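Local coordinates for putative methylase (Clostridium difficile, PDB 3LDU), which binds GTP in its methyltransferase domain and, judging from its family, probably methylates guanines of ribosomal RNA, at residues T191-M203 / F296-P310. Numbering follows the deposited sequence.
With GTP (guanosine-5'-triphosphate), chain B.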
loop_
_atom_site.group_PDB
_atom_site.type_symbol
_atom_site.label_atom_id
_atom_site.label_comp_id
_atom_site.label_asym_id
_atom_site.label_seq_id
_atom_site.Cartn_x
_atom_site.Cartn_y
_atom_site.Cartn_z
ATOM N N THR A 191 -13.619 -3.327 -6.419
ATOM C CA THR A 191 -15.055 -3.158 -6.616
ATOM C C THR A 191 -15.340 -2.154 -7.726
ATOM O O THR A 191 -14.448 -1.416 -8.158
ATOM C CB THR A 191 -15.735 -2.626 -5.339
ATOM O OG1 THR A 191 -15.501 -1.214 -5.233
ATOM C CG2 THR A 191 -15.220 -3.360 -4.101
ATOM N N PRO A 192 -16.593 -2.115 -8.192
ATOM C CA PRO A 192 -16.981 -1.133 -9.210
ATOM C C PRO A 192 -17.397 0.211 -8.623
ATOM O O PRO A 192 -17.909 1.050 -9.359
ATOM C CB PRO A 192 -18.190 -1.787 -9.894
ATOM C CG PRO A 192 -18.323 -3.164 -9.288
ATOM C CD PRO A 192 -17.641 -3.126 -7.977
ATOM N N TRP A 193 -17.175 0.433 -7.331
ATOM C CA TRP A 193 -17.631 1.678 -6.719
ATOM C C TRP A 193 -16.990 2.897 -7.373
ATOM O O TRP A 193 -15.795 2.896 -7.680
ATOM C CB TRP A 193 -17.354 1.710 -5.209
ATOM C CG TRP A 193 -17.784 3.021 -4.591
ATOM C CD1 TRP A 193 -19.054 3.372 -4.224
ATOM C CD2 TRP A 193 -16.955 4.166 -4.318
ATOM N NE1 TRP A 193 -19.067 4.659 -3.727
ATOM C CE2 TRP A 193 -17.793 5.168 -3.780
ATOM C CE3 TRP A 193 -15.589 4.441 -4.479
ATOM C CZ2 TRP A 193 -17.307 6.414 -3.386
ATOM C CZ3 TRP A 193 -15.111 5.681 -4.092
ATOM C CH2 TRP A 193 -15.966 6.654 -3.558
ATOM N N LYS A 194 -17.787 3.946 -7.550
ATOM C CA LYS A 194 -17.311 5.229 -8.069
ATOM C C LYS A 194 -17.963 6.343 -7.252
ATOM O O LYS A 194 -19.068 6.172 -6.764
ATOM C CB LYS A 194 -17.714 5.396 -9.539
ATOM C CG LYS A 194 -16.620 5.072 -10.542
ATOM C CD LYS A 194 -16.508 3.577 -10.795
ATOM C CE LYS A 194 -15.434 3.272 -11.837
ATOM N NZ LYS A 194 -15.439 1.840 -12.252
ATOM N N ALA A 195 -17.287 7.478 -7.111
ATOM C CA ALA A 195 -17.858 8.630 -6.413
ATOM C C ALA A 195 -19.255 8.955 -6.943
ATOM O O ALA A 195 -19.468 9.012 -8.151
ATOM C CB ALA A 195 -16.930 9.849 -6.550
ATOM N N GLY A 196 -20.207 9.157 -6.038
ATOM C CA GLY A 196 -21.584 9.386 -6.438
ATOM C C GLY A 196 -22.487 8.200 -6.155
ATOM O O GLY A 196 -23.695 8.368 -5.951
ATOM N N ARG A 197 -21.916 6.998 -6.162
ATOM C CA ARG A 197 -22.672 5.808 -5.784
ATOM C C ARG A 197 -22.702 5.674 -4.262
ATOM O O ARG A 197 -21.737 6.007 -3.575
ATOM C CB ARG A 197 -22.059 4.550 -6.404
ATOM C CG ARG A 197 -21.985 4.563 -7.929
ATOM C CD ARG A 197 -23.368 4.530 -8.552
ATOM N NE ARG A 197 -24.115 3.343 -8.141
ATOM C CZ ARG A 197 -24.011 2.157 -8.729
ATOM N NH1 ARG A 197 -23.188 1.993 -9.761
ATOM N NH2 ARG A 197 -24.724 1.133 -8.282
ATOM N N VAL A 198 -23.817 5.185 -3.729
ATOM C CA VAL A 198 -23.925 4.988 -2.290
ATOM C C VAL A 198 -22.888 3.967 -1.806
ATOM O O VAL A 198 -22.742 2.886 -2.387
ATOM C CB VAL A 198 -25.344 4.495 -1.904
ATOM C CG1 VAL A 198 -25.361 3.987 -0.488
ATOM C CG2 VAL A 198 -26.376 5.603 -2.102
ATOM N N LEU A 199 -22.151 4.331 -0.759
ATOM C CA LEU A 199 -21.165 3.437 -0.149
ATOM C C LEU A 199 -21.251 3.506 1.363
ATOM O O LEU A 199 -21.223 4.598 1.946
ATOM C CB LEU A 199 -19.738 3.784 -0.580
ATOM C CG LEU A 199 -18.647 3.020 0.187
ATOM C CD1 LEU A 199 -18.692 1.502 -0.094
ATOM C CD2 LEU A 199 -17.258 3.559 -0.172
ATOM N N VAL A 200 -21.383 2.342 1.996
ATOM C CA VAL A 200 -21.454 2.254 3.449
ATOM C C VAL A 200 -20.452 1.232 3.968
ATOM O O VAL A 200 -20.342 0.150 3.418
ATOM C CB VAL A 200 -22.859 1.793 3.916
ATOM C CG1 VAL A 200 -22.945 1.832 5.439
ATOM C CG2 VAL A 200 -23.926 2.662 3.280
ATOM N N ASP A 201 -19.730 1.578 5.031
ATOM C CA ASP A 201 -18.962 0.593 5.795
ATOM C C ASP A 201 -19.585 0.574 7.186
ATOM O O ASP A 201 -19.304 1.457 8.003
ATOM C CB ASP A 201 -17.481 0.999 5.895
ATOM C CG ASP A 201 -16.662 0.011 6.717
ATOM O OD1 ASP A 201 -17.277 -0.880 7.340
ATOM O OD2 ASP A 201 -15.412 0.125 6.754
ATOM N N PRO A 202 -20.428 -0.433 7.469
ATOM C CA PRO A 202 -21.226 -0.448 8.704
ATOM C C PRO A 202 -20.487 -0.980 9.939
ATOM O O PRO A 202 -21.100 -1.103 11.004
ATOM C CB PRO A 202 -22.406 -1.359 8.335
ATOM C CG PRO A 202 -21.817 -2.358 7.401
ATOM C CD PRO A 202 -20.727 -1.584 6.602
HETATM N N MSE A 203 -19.198 -1.293 9.795
HETATM C CA MSE A 203 -18.341 -1.659 10.925
HETATM C C MSE A 203 -16.991 -0.985 10.677
HETATM O O MSE A 203 -15.955 -1.641 10.540
HETATM C CB MSE A 203 -18.185 -3.173 11.021
HETATM C CG MSE A 203 -19.507 -3.895 11.326
HETATM SE SE MSE A 203 -19.383 -5.821 11.014
HETATM C CE MSE A 203 -19.612 -5.762 9.079
ATOM N N PHE A 296 -28.619 -2.611 9.914
ATOM C CA PHE A 296 -28.514 -1.689 8.791
ATOM C C PHE A 296 -29.671 -1.901 7.808
ATOM O O PHE A 296 -29.997 -3.032 7.440
ATOM C CB PHE A 296 -27.149 -1.758 8.075
ATOM C CG PHE A 296 -27.058 -0.830 6.898
ATOM C CD1 PHE A 296 -26.922 0.538 7.092
ATOM C CD2 PHE A 296 -27.172 -1.317 5.596
ATOM C CE1 PHE A 296 -26.866 1.409 6.017
ATOM C CE2 PHE A 296 -27.115 -0.452 4.514
ATOM C CZ PHE A 296 -26.960 0.918 4.729
ATOM N N LYS A 297 -30.301 -0.802 7.411
ATOM C CA LYS A 297 -31.382 -0.842 6.432
ATOM C C LYS A 297 -31.287 0.388 5.537
ATOM O O LYS A 297 -30.795 1.437 5.956
ATOM C CB LYS A 297 -32.750 -0.863 7.135
ATOM C CG LYS A 297 -32.968 -2.060 8.044
ATOM C CD LYS A 297 -34.231 -1.897 8.894
ATOM C CE LYS A 297 -34.534 -3.164 9.684
ATOM N NZ LYS A 297 -33.430 -3.545 10.610
ATOM N N SER A 298 -31.762 0.263 4.307
ATOM C CA SER A 298 -31.765 1.402 3.408
ATOM C C SER A 298 -32.923 1.305 2.434
ATOM O O SER A 298 -33.357 0.203 2.081
ATOM C CB SER A 298 -30.447 1.492 2.640
ATOM O OG SER A 298 -30.493 2.562 1.719
ATOM N N GLU A 299 -33.417 2.462 2.007
ATOM C CA GLU A 299 -34.457 2.518 0.993
ATOM C C GLU A 299 -33.851 2.763 -0.383
ATOM O O GLU A 299 -34.520 2.585 -1.402
ATOM C CB GLU A 299 -35.499 3.584 1.333
ATOM C CG GLU A 299 -36.574 3.092 2.293
ATOM C CD GLU A 299 -37.303 1.864 1.771
ATOM O OE1 GLU A 299 -37.788 1.061 2.595
ATOM O OE2 GLU A 299 -37.383 1.696 0.534
ATOM N N ASP A 300 -32.580 3.162 -0.400
ATOM C CA ASP A 300 -31.839 3.316 -1.642
ATOM C C ASP A 300 -31.559 1.934 -2.221
ATOM O O ASP A 300 -31.430 0.957 -1.482
ATOM C CB ASP A 300 -30.509 4.044 -1.395
ATOM C CG ASP A 300 -30.697 5.493 -0.954
ATOM O OD1 ASP A 300 -31.795 6.053 -1.173
ATOM O OD2 ASP A 300 -29.737 6.075 -0.395
ATOM N N GLU A 301 -31.479 1.839 -3.540
ATOM C CA GLU A 301 -31.037 0.592 -4.153
ATOM C C GLU A 301 -29.700 0.774 -4.864
ATOM O O GLU A 301 -29.247 1.897 -5.070
ATOM C CB GLU A 301 -32.100 -0.003 -5.086
ATOM C CG GLU A 301 -32.695 0.957 -6.097
ATOM C CD GLU A 301 -33.795 0.310 -6.936
ATOM O OE1 GLU A 301 -33.891 -0.939 -6.950
ATOM O OE2 GLU A 301 -34.562 1.052 -7.586
ATOM N N PHE A 302 -29.067 -0.336 -5.220
ATOM C CA PHE A 302 -27.799 -0.300 -5.949
ATOM C C PHE A 302 -26.693 0.384 -5.151
ATOM O O PHE A 302 -25.820 1.030 -5.717
ATOM C CB PHE A 302 -27.975 0.380 -7.311
ATOM C CG PHE A 302 -29.102 -0.196 -8.131
ATOM C CD1 PHE A 302 -29.068 -1.515 -8.546
ATOM C CD2 PHE A 302 -30.196 0.579 -8.474
ATOM C CE1 PHE A 302 -30.108 -2.053 -9.292
ATOM C CE2 PHE A 302 -31.238 0.047 -9.218
ATOM C CZ PHE A 302 -31.190 -1.269 -9.628
ATOM N N GLY A 303 -26.725 0.231 -3.833
ATOM C CA GLY A 303 -25.634 0.722 -3.009
ATOM C C GLY A 303 -24.498 -0.285 -2.886
ATOM O O GLY A 303 -24.584 -1.423 -3.365
ATOM N N PHE A 304 -23.424 0.138 -2.233
ATOM C CA PHE A 304 -22.266 -0.716 -2.006
ATOM C C PHE A 304 -21.955 -0.787 -0.522
ATOM O O PHE A 304 -22.064 0.213 0.177
ATOM C CB PHE A 304 -21.037 -0.138 -2.713
ATOM C CG PHE A 304 -21.094 -0.231 -4.201
ATOM C CD1 PHE A 304 -20.527 -1.303 -4.858
ATOM C CD2 PHE A 304 -21.707 0.764 -4.946
ATOM C CE1 PHE A 304 -20.577 -1.387 -6.229
ATOM C CE2 PHE A 304 -21.763 0.682 -6.316
ATOM C CZ PHE A 304 -21.198 -0.395 -6.959
ATOM N N ILE A 305 -21.552 -1.966 -0.055
ATOM C CA ILE A 305 -20.971 -2.119 1.276
ATOM C C ILE A 305 -19.566 -2.692 1.110
ATOM O O ILE A 305 -19.377 -3.675 0.380
ATOM C CB ILE A 305 -21.801 -3.052 2.167
ATOM C CG1 ILE A 305 -23.058 -2.325 2.652
ATOM C CG2 ILE A 305 -20.970 -3.516 3.368
ATOM C CD1 ILE A 305 -24.215 -3.271 3.062
ATOM N N ILE A 306 -18.575 -2.049 1.729
ATOM C CA ILE A 306 -17.220 -2.600 1.763
ATOM C C ILE A 306 -16.803 -2.525 3.206
ATOM O O ILE A 306 -16.853 -1.444 3.812
ATOM C CB ILE A 306 -16.237 -1.777 0.901
ATOM C CG1 ILE A 306 -16.715 -1.725 -0.554
ATOM C CG2 ILE A 306 -14.836 -2.394 0.951
ATOM C CD1 ILE A 306 -15.886 -0.771 -1.423
ATOM N N THR A 307 -16.425 -3.657 3.788
ATOM C CA THR A 307 -16.218 -3.671 5.230
ATOM C C THR A 307 -15.252 -4.750 5.716
ATOM O O THR A 307 -15.030 -5.761 5.043
ATOM C CB THR A 307 -17.585 -3.838 5.970
ATOM O OG1 THR A 307 -17.419 -3.566 7.360
ATOM C CG2 THR A 307 -18.147 -5.250 5.765
ATOM N N ASN A 308 -14.709 -4.513 6.912
ATOM C CA ASN A 308 -13.698 -5.357 7.540
ATOM C C ASN A 308 -14.219 -5.748 8.934
ATOM O O ASN A 308 -13.956 -5.059 9.925
ATOM C CB ASN A 308 -12.387 -4.529 7.586
ATOM C CG ASN A 308 -11.266 -5.182 8.366
ATOM O OD1 ASN A 308 -10.574 -4.516 9.152
ATOM N ND2 ASN A 308 -11.031 -6.448 8.120
ATOM N N PRO A 309 -15.038 -6.817 9.010
ATOM C CA PRO A 309 -15.651 -7.195 10.297
ATOM C C PRO A 309 -14.626 -7.826 11.236
ATOM O O PRO A 309 -13.527 -8.150 10.794
ATOM C CB PRO A 309 -16.686 -8.260 9.890
ATOM C CG PRO A 309 -16.115 -8.855 8.618
ATOM C CD PRO A 309 -15.503 -7.671 7.900
ATOM N N PRO A 310 -14.989 -8.023 12.510
ATOM C CA PRO A 310 -14.139 -8.821 13.405
ATOM C C PRO A 310 -13.882 -10.197 12.774
ATOM O O PRO A 310 -14.767 -10.708 12.094
ATOM C CB PRO A 310 -14.998 -8.979 14.661
ATOM C CG PRO A 310 -16.048 -7.911 14.574
ATOM C CD PRO A 310 -16.279 -7.659 13.122
HETATM P PG GTP B . -10.398 0.020 10.134
HETATM O O1G GTP B . -11.499 0.567 9.250
HETATM O O2G GTP B . -9.117 0.007 9.345
HETATM O O3G GTP B . -10.178 0.901 11.342
HETATM O O3B GTP B . -10.811 -1.480 10.586
HETATM P PB GTP B . -11.258 -1.771 12.112
HETATM O O1B GTP B . -10.063 -2.335 12.841
HETATM O O2B GTP B . -11.708 -0.509 12.797
HETATM O O3A GTP B . -12.436 -2.877 12.138
HETATM P PA GTP B . -12.271 -4.057 13.236
HETATM O O1A GTP B . -11.885 -3.428 14.557
HETATM O O2A GTP B . -11.213 -5.046 12.806
HETATM O "O5'" GTP B . -13.699 -4.761 13.439
HETATM C "C5'" GTP B . -14.774 -4.168 12.782
HETATM C "C4'" GTP B . -15.388 -3.134 13.718
HETATM O "O4'" GTP B . -16.732 -3.506 13.851
HETATM C "C3'" GTP B . -14.835 -3.058 15.143
HETATM O "O3'" GTP B . -14.378 -1.739 15.355
HETATM C "C2'" GTP B . -16.012 -3.337 16.073
HETATM O "O2'" GTP B . -16.161 -2.364 17.088
HETATM C "C1'" GTP B . -17.187 -3.179 15.139
HETATM N N9 GTP B . -18.346 -4.040 15.401
HETATM C C8 GTP B . -18.447 -5.273 15.991
HETATM N N7 GTP B . -19.760 -5.631 15.958
HETATM C C5 GTP B . -20.474 -4.638 15.366
HETATM C C6 GTP B . -21.825 -4.479 15.078
HETATM O O6 GTP B . -22.656 -5.352 15.377
HETATM N N1 GTP B . -22.224 -3.320 14.447
HETATM C C2 GTP B . -21.312 -2.338 14.105
HETATM N N2 GTP B . -21.745 -1.252 13.487
HETATM N N3 GTP B . -19.958 -2.482 14.398
HETATM C C4 GTP B . -19.579 -3.631 15.013
HETATM O O HOH W 1 -25.517 4.000 -5.619
HETATM O O HOH W 2 -14.357 -1.947 8.170
#
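Trp193 turns the edge of its indole to a face of the Phe304 ring, an offset edge-to-face pair with planes 85° apart and CD1 3.8 Å from Phe304 CD2. The indole is placed by its NE1, which donates to Arg197 O from above the carbonyl plane. Arg197, bent at chi2 and chi3, lays one face of its guanidinium over Phe304 CE2, while NH2 gives a 2.8 Å bond to an in-plane lone pair of Phe302 O. Water 1 ties Arg197 NE and Val198 N to that same carbonyl. Strands 199-201 and 304-307 run parallel here, central neighbours in the Rossmann-like methyltransferase sheet: Phe304 N bonds to Val198 O, Val200 N to Phe304 O (2.9 Å) and Ile306 N to Val200 O. Leu199 shares a face of the sheet with Phe304, and its CD1 rests on Ile306 CG1; on the face of Val200 and Ile305, Val200 CG2 meets Phe296 CZ at 3.8 Å. At the C-terminal end of strand 199-201, Asp201 holds its carboxylate anti to the backbone N (chi1 178°), where OD1 takes the Thr307 hydroxyl (OG1, 2.7 Å) and Met203 N from opposite faces of its plane, the latter closing an Asx turn. Water 2 bridges Asp201 OD2, Met203 O and Asn308 N. Selenomethionine Met203 sets SE 3.8 Å from Pro309 CB, and Met203 CG lies against the guanine of GTP, 3.4 Å from its N3; Pro202 O approaches GTP N2.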